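Local coordinates for N-terminus Plasma serine protease inhibitor (Homo sapiens, PDB 3DY0), which inhibits serine proteases of blood plasma and other body fluids in a heparin-dependent manner, inactivating them by irreversible binding at the active-site serine, at residues I167-K172 with V221-N226. Residues are numbered along the deposited sequence; the frame is centred on the assembly and turned at random.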
loop_
_atom_site.group_PDB
_atom_site.type_symbol
_atom_site.label_atom_id
_atom_site.label_comp_id
_atom_site.label_asym_id
_atom_site.label_seq_id
_atom_site.Cartn_x
_atom_site.Cartn_y
_atom_site.Cartn_z
ATOM N N ILE A 167 8.283 0.509 -2.049
ATOM C CA ILE A 167 8.090 -0.927 -2.125
ATOM C C ILE A 167 7.973 -1.287 -3.601
ATOM O O ILE A 167 7.333 -0.571 -4.382
ATOM C CB ILE A 167 6.822 -1.383 -1.342
ATOM C CG1 ILE A 167 6.654 -2.902 -1.462
ATOM C CG2 ILE A 167 5.588 -0.647 -1.852
ATOM C CD1 ILE A 167 5.547 -3.477 -0.586
ATOM N N PHE A 168 8.634 -2.370 -3.991
ATOM C CA PHE A 168 8.585 -2.838 -5.372
ATOM C C PHE A 168 8.345 -4.342 -5.380
ATOM O O PHE A 168 9.044 -5.094 -4.696
ATOM C CB PHE A 168 9.891 -2.544 -6.114
ATOM C CG PHE A 168 9.909 -3.088 -7.516
ATOM C CD1 PHE A 168 9.237 -2.426 -8.541
ATOM C CD2 PHE A 168 10.545 -4.290 -7.799
ATOM C CE1 PHE A 168 9.196 -2.959 -9.828
ATOM C CE2 PHE A 168 10.508 -4.832 -9.087
ATOM C CZ PHE A 168 9.831 -4.163 -10.099
ATOM N N PHE A 169 7.359 -4.770 -6.165
ATOM C CA PHE A 169 7.000 -6.179 -6.273
ATOM C C PHE A 169 6.863 -6.605 -7.729
ATOM O O PHE A 169 6.212 -5.937 -8.530
ATOM C CB PHE A 169 5.678 -6.423 -5.526
ATOM C CG PHE A 169 5.087 -7.793 -5.732
ATOM C CD1 PHE A 169 4.159 -8.024 -6.746
ATOM C CD2 PHE A 169 5.426 -8.845 -4.885
ATOM C CE1 PHE A 169 3.574 -9.282 -6.910
ATOM C CE2 PHE A 169 4.846 -10.107 -5.045
ATOM C CZ PHE A 169 3.921 -10.324 -6.055
ATOM N N LYS A 170 7.498 -7.718 -8.073
ATOM C CA LYS A 170 7.394 -8.246 -9.425
ATOM C C LYS A 170 7.444 -9.753 -9.321
ATOM O O LYS A 170 8.371 -10.309 -8.739
ATOM C CB LYS A 170 8.537 -7.758 -10.318
ATOM C CG LYS A 170 8.476 -8.361 -11.721
ATOM C CD LYS A 170 9.576 -7.838 -12.628
ATOM C CE LYS A 170 9.559 -8.566 -13.966
ATOM N NZ LYS A 170 10.680 -8.132 -14.845
ATOM N N ALA A 171 6.436 -10.412 -9.872
ATOM C CA ALA A 171 6.395 -11.862 -9.826
ATOM C C ALA A 171 5.635 -12.435 -11.004
ATOM O O ALA A 171 4.728 -11.805 -11.542
ATOM C CB ALA A 171 5.746 -12.315 -8.528
ATOM N N LYS A 172 6.028 -13.634 -11.410
ATOM C CA LYS A 172 5.346 -14.328 -12.485
ATOM C C LYS A 172 4.279 -15.161 -11.801
ATOM O O LYS A 172 4.448 -15.557 -10.645
ATOM C CB LYS A 172 6.301 -15.280 -13.208
ATOM C CG LYS A 172 7.464 -14.610 -13.905
ATOM C CD LYS A 172 8.420 -15.659 -14.445
ATOM C CE LYS A 172 9.548 -15.019 -15.241
ATOM N NZ LYS A 172 10.514 -16.046 -15.723
ATOM N N VAL A 221 -4.868 -16.808 -6.546
ATOM C CA VAL A 221 -4.062 -17.103 -7.728
ATOM C C VAL A 221 -2.615 -16.935 -7.283
ATOM O O VAL A 221 -2.146 -15.819 -7.059
ATOM C CB VAL A 221 -4.370 -16.130 -8.883
ATOM C CG1 VAL A 221 -3.628 -16.570 -10.146
ATOM C CG2 VAL A 221 -5.866 -16.080 -9.137
ATOM N N PRO A 222 -1.880 -18.047 -7.162
ATOM C CA PRO A 222 -0.484 -18.020 -6.724
ATOM C C PRO A 222 0.594 -17.464 -7.654
ATOM O O PRO A 222 0.527 -17.594 -8.875
ATOM C CB PRO A 222 -0.223 -19.478 -6.369
ATOM C CG PRO A 222 -1.004 -20.197 -7.419
ATOM C CD PRO A 222 -2.314 -19.428 -7.447
ATOM N N TYR A 223 1.586 -16.829 -7.042
ATOM C CA TYR A 223 2.731 -16.297 -7.769
ATOM C C TYR A 223 3.850 -17.297 -7.540
ATOM O O TYR A 223 3.748 -18.146 -6.656
ATOM C CB TYR A 223 3.182 -14.960 -7.180
ATOM C CG TYR A 223 2.256 -13.814 -7.467
ATOM C CD1 TYR A 223 2.107 -13.322 -8.763
ATOM C CD2 TYR A 223 1.510 -13.228 -6.446
ATOM C CE1 TYR A 223 1.235 -12.278 -9.039
ATOM C CE2 TYR A 223 0.633 -12.186 -6.709
ATOM C CZ TYR A 223 0.501 -11.717 -8.006
ATOM O OH TYR A 223 -0.372 -10.690 -8.278
ATOM N N GLN A 224 4.905 -17.208 -8.340
ATOM C CA GLN A 224 6.049 -18.079 -8.125
ATOM C C GLN A 224 6.570 -17.586 -6.786
ATOM O O GLN A 224 6.765 -16.385 -6.603
ATOM C CB GLN A 224 7.111 -17.874 -9.204
ATOM C CG GLN A 224 6.877 -18.689 -10.456
ATOM C CD GLN A 224 8.050 -18.629 -11.413
ATOM O OE1 GLN A 224 8.199 -19.489 -12.280
ATOM N NE2 GLN A 224 8.883 -17.605 -11.269
ATOM N N GLY A 225 6.777 -18.499 -5.848
ATOM C CA GLY A 225 7.244 -18.094 -4.535
ATOM C C GLY A 225 6.098 -18.197 -3.545
ATOM O O GLY A 225 5.069 -18.797 -3.853
ATOM N N ASN A 226 6.254 -17.596 -2.370
ATOM C CA ASN A 226 5.222 -17.674 -1.340
ATOM C C ASN A 226 4.062 -16.688 -1.486
ATOM O O ASN A 226 3.023 -16.865 -0.853
ATOM C CB ASN A 226 5.858 -17.497 0.045
ATOM C CG ASN A 226 4.956 -17.977 1.172
ATOM O OD1 ASN A 226 5.251 -17.772 2.351
ATOM N ND2 ASN A 226 3.854 -18.630 0.815
HETATM O O HOH W 1 8.521 -14.685 -10.561
#
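Phe169 drives the edge of its ring at one face of Tyr223 in a T-shaped stack, the planes turned 74° apart and the centroids separated by 5.2 Å. The leading atom, CZ of Phe169, sits 3.8 Å from CD2 of Tyr223, off-centre toward the rim of the tyrosine ring. With Phe169 CG anti to its backbone N and Tyr223 CG beside its own, the two side chains cross obliquely. Ala171, two residues further along the strand, adds its methyl CB 3.8 Å from Tyr223 CD1. At the strand end one backbone hydrogen bond ties the segments, Gln224 N donating to Lys172 O over 2.9 Å, nearly along the C=O axis. The same carbonyl oxygen lies in plane at the edge of the tyrosine ring and also takes a CA-H...O contact from Tyr223. Beyond this bond the extended side chains of Lys172 and Gln224 run side by side, pointing the same way, and a water accepts from Lys172 N at 2.8 Å and, weakly, from Gln224 NE2. In the second shell, Thr324 hydrogen-bonds Tyr223 OH, Trp173 stacks on the tyrosine ring, and Gln224 NE2 hydrogen-bonds to Gly88 O. Phe169 and Ala171 bond through their backbones to strand 323-335, the inserted reactive-centre loop of this cleaved serpin. The contact thus joins sheet A to the sheet B hairpin of strands 216-222 and 228-234 at the breach, where loop insertion begins.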